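Local coordinates for cytosolic IMP-GMP specific 5'-nucleotidase (Legionella pneumophila subsp. pneumophila, PDB 4OHF), which probably hydrolyses the 5'-phosphate of nucleoside monophosphates such as IMP and GMP in the cytosol, using a magnesium-dependent HAD-type active site, at residues Ile20-Asp25 and Lys203-Leu208. Sequence-based numbering, arbitrary orientation.
Sequences IGLDMD and KKIFIL. With MG (magnesium ion), chain J; PO4 (phosphate ion), chain H.
Leu-22 O is approached from the neighbouring strand by two donors: Leu-208 N gives it a hydrogen bond of 2.7 Å, and the CA-H of Ile-207 adds a weaker contact. Leu-22 N in turn donates to Phe-206 O at 2.7 Å, and the pattern continues with Phe-206 N to Ile-20 O and Ile-20 N to Lys-204 O, the regular alternation of a parallel strand pair. The Phe-206 ring leans over strand 19-22. Its CG stands between backbone N and carbonyl carbon (chi1 68°), and the ring lays one face on Gly-21, whose CA sits 3.3 Å from the Phe-206 ring centroid in a CH-pi contact. Ile-20, Leu-22, Ile-205 and Ile-207 line the other face of the sheet, where the side chains of Leu-22 and Ile-205 cross obliquely and Leu-22 CD1 touches Ile-205 CG2 at 3.7 Å. Further on, Met-24 CB reaches Ile-207 CG2 at 4.1 Å.

Strand 19-22 leads into the DxD motif of the HAD fold, Asp-23 and Asp-25. Both carboxylate oxygens of Asp-23 bind magnesium, OD1 at 2.2 Å, and Asp-25 uses its backbone O at 2.1 Å; Asp-303, a phosphate oxygen and a water also bind the ion. The phosphate ion, probably from the crystallisation liquor, accepts a hydrogen bond at its O3 from Asp-25 N at 2.7 Å. Met-24 N adds a weak bond to the same oxygen, and Thr-209, Asn-210 and Lys-247 also bind the ion.

Within the mixed central sheet, strand 19-22 runs between 204-208 and 298-302, all parallel. Helix 189-200 packs over Ile-20, Leu-22 and Ile-205, helix 213-224 meets Met-24 and Ile-207, and Phe-287 meets the Phe-206 ring on the opposite side of the sheet.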
loop_
_atom_site.group_PDB
_atom_site.type_symbol
_atom_site.label_atom_id
_atom_site.label_comp_id
_atom_site.label_asym_id
_atom_site.label_seq_id
_atom_site.Cartn_x
_atom_site.Cartn_y
_atom_site.Cartn_z
ATOM N N ILE B 20 -32.077 -2.390 -16.410
ATOM C CA ILE B 20 -30.939 -2.929 -17.132
ATOM C C ILE B 20 -30.148 -1.762 -17.737
ATOM O O ILE B 20 -30.632 -1.062 -18.624
ATOM C CB ILE B 20 -31.372 -3.873 -18.259
ATOM C CG1 ILE B 20 -31.933 -5.161 -17.671
ATOM C CG2 ILE B 20 -30.191 -4.209 -19.120
ATOM C CD1 ILE B 20 -32.522 -6.080 -18.703
ATOM N N GLY B 21 -28.939 -1.556 -17.228
ATOM C CA GLY B 21 -28.085 -0.491 -17.721
ATOM C C GLY B 21 -27.205 -1.010 -18.836
ATOM O O GLY B 21 -26.490 -2.000 -18.666
ATOM N N LEU B 22 -27.258 -0.341 -19.983
ATOM C CA LEU B 22 -26.469 -0.769 -21.129
ATOM C C LEU B 22 -25.360 0.182 -21.517
ATOM O O LEU B 22 -25.569 1.385 -21.640
ATOM C CB LEU B 22 -27.364 -0.971 -22.360
ATOM C CG LEU B 22 -28.517 -1.974 -22.266
ATOM C CD1 LEU B 22 -29.383 -1.892 -23.533
ATOM C CD2 LEU B 22 -27.960 -3.375 -22.070
ATOM N N ASP B 23 -24.179 -0.387 -21.711
ATOM C CA ASP B 23 -23.003 0.331 -22.175
ATOM C C ASP B 23 -23.358 0.564 -23.648
ATOM O O ASP B 23 -23.957 -0.301 -24.267
ATOM C CB ASP B 23 -21.798 -0.603 -22.021
ATOM C CG ASP B 23 -20.578 -0.150 -22.793
ATOM O OD1 ASP B 23 -20.629 -0.082 -24.035
ATOM O OD2 ASP B 23 -19.551 0.121 -22.148
ATOM N N MET B 24 -23.019 1.713 -24.218
ATOM C CA MET B 24 -23.369 1.957 -25.621
ATOM C C MET B 24 -22.376 1.440 -26.667
ATOM O O MET B 24 -22.681 0.503 -27.407
ATOM C CB MET B 24 -23.622 3.444 -25.872
ATOM C CG MET B 24 -23.906 3.749 -27.322
ATOM S SD MET B 24 -24.228 5.499 -27.706
ATOM C CE MET B 24 -22.590 6.187 -27.638
ATOM N N ASP B 25 -21.198 2.047 -26.745
ATOM C CA ASP B 25 -20.216 1.627 -27.732
ATOM C C ASP B 25 -19.663 0.229 -27.480
ATOM O O ASP B 25 -18.951 0.002 -26.512
ATOM C CB ASP B 25 -19.080 2.653 -27.809
ATOM C CG ASP B 25 -19.549 4.007 -28.337
ATOM O OD1 ASP B 25 -20.014 4.088 -29.495
ATOM O OD2 ASP B 25 -19.459 4.997 -27.585
ATOM N N LYS B 203 -39.675 -4.096 -17.974
ATOM C CA LYS B 203 -38.262 -3.849 -17.728
ATOM C C LYS B 203 -37.911 -2.408 -18.101
ATOM O O LYS B 203 -38.405 -1.880 -19.089
ATOM C CB LYS B 203 -37.430 -4.795 -18.581
ATOM C CG LYS B 203 -36.478 -5.669 -17.820
ATOM C CD LYS B 203 -37.209 -6.654 -16.940
ATOM C CE LYS B 203 -36.245 -7.671 -16.367
ATOM N NZ LYS B 203 -36.928 -8.510 -15.352
ATOM N N LYS B 204 -37.067 -1.766 -17.304
ATOM C CA LYS B 204 -36.643 -0.406 -17.610
ATOM C C LYS B 204 -35.229 -0.512 -18.163
ATOM O O LYS B 204 -34.392 -1.205 -17.604
ATOM C CB LYS B 204 -36.642 0.471 -16.360
ATOM C CG LYS B 204 -37.998 1.025 -15.965
ATOM C CD LYS B 204 -37.826 1.918 -14.744
ATOM C CE LYS B 204 -39.135 2.510 -14.246
ATOM N NZ LYS B 204 -38.885 3.307 -12.991
ATOM N N ILE B 205 -34.969 0.178 -19.263
ATOM C CA ILE B 205 -33.655 0.119 -19.869
ATOM C C ILE B 205 -33.010 1.487 -19.939
ATOM O O ILE B 205 -33.636 2.452 -20.378
ATOM C CB ILE B 205 -33.769 -0.472 -21.284
ATOM C CG1 ILE B 205 -34.440 -1.838 -21.191
ATOM C CG2 ILE B 205 -32.392 -0.584 -21.927
ATOM C CD1 ILE B 205 -34.758 -2.438 -22.515
ATOM N N PHE B 206 -31.760 1.579 -19.504
ATOM C CA PHE B 206 -31.049 2.849 -19.570
ATOM C C PHE B 206 -29.668 2.680 -20.192
ATOM O O PHE B 206 -29.067 1.604 -20.126
ATOM C CB PHE B 206 -30.956 3.507 -18.172
ATOM C CG PHE B 206 -30.069 2.783 -17.179
ATOM C CD1 PHE B 206 -28.723 3.149 -17.020
ATOM C CD2 PHE B 206 -30.600 1.810 -16.328
ATOM C CE1 PHE B 206 -27.927 2.562 -16.017
ATOM C CE2 PHE B 206 -29.811 1.215 -15.323
ATOM C CZ PHE B 206 -28.471 1.598 -15.168
ATOM N N ILE B 207 -29.182 3.746 -20.818
ATOM C CA ILE B 207 -27.874 3.753 -21.436
ATOM C C ILE B 207 -26.873 4.398 -20.488
ATOM O O ILE B 207 -27.179 5.395 -19.833
ATOM C CB ILE B 207 -27.903 4.544 -22.756
ATOM C CG1 ILE B 207 -28.764 3.799 -23.773
ATOM C CG2 ILE B 207 -26.481 4.736 -23.299
ATOM C CD1 ILE B 207 -28.894 4.505 -25.083
ATOM N N LEU B 208 -25.679 3.827 -20.404
ATOM C CA LEU B 208 -24.635 4.374 -19.537
ATOM C C LEU B 208 -23.361 4.324 -20.383
ATOM O O LEU B 208 -22.647 3.313 -20.401
ATOM C CB LEU B 208 -24.489 3.513 -18.275
ATOM C CG LEU B 208 -23.523 3.952 -17.175
ATOM C CD1 LEU B 208 -24.000 5.271 -16.569
ATOM C CD2 LEU B 208 -23.445 2.875 -16.097
HETATM MG MG MG J . -18.463 -0.086 -24.429
HETATM P P PO4 H . -19.235 3.421 -24.009
HETATM O O1 PO4 H . -18.395 4.460 -24.663
HETATM O O2 PO4 H . -18.703 2.077 -24.311
HETATM O O3 PO4 H . -20.631 3.522 -24.514
HETATM O O4 PO4 H . -19.209 3.625 -22.538
HETATM O O HOH W 1 -16.572 0.701 -24.058
#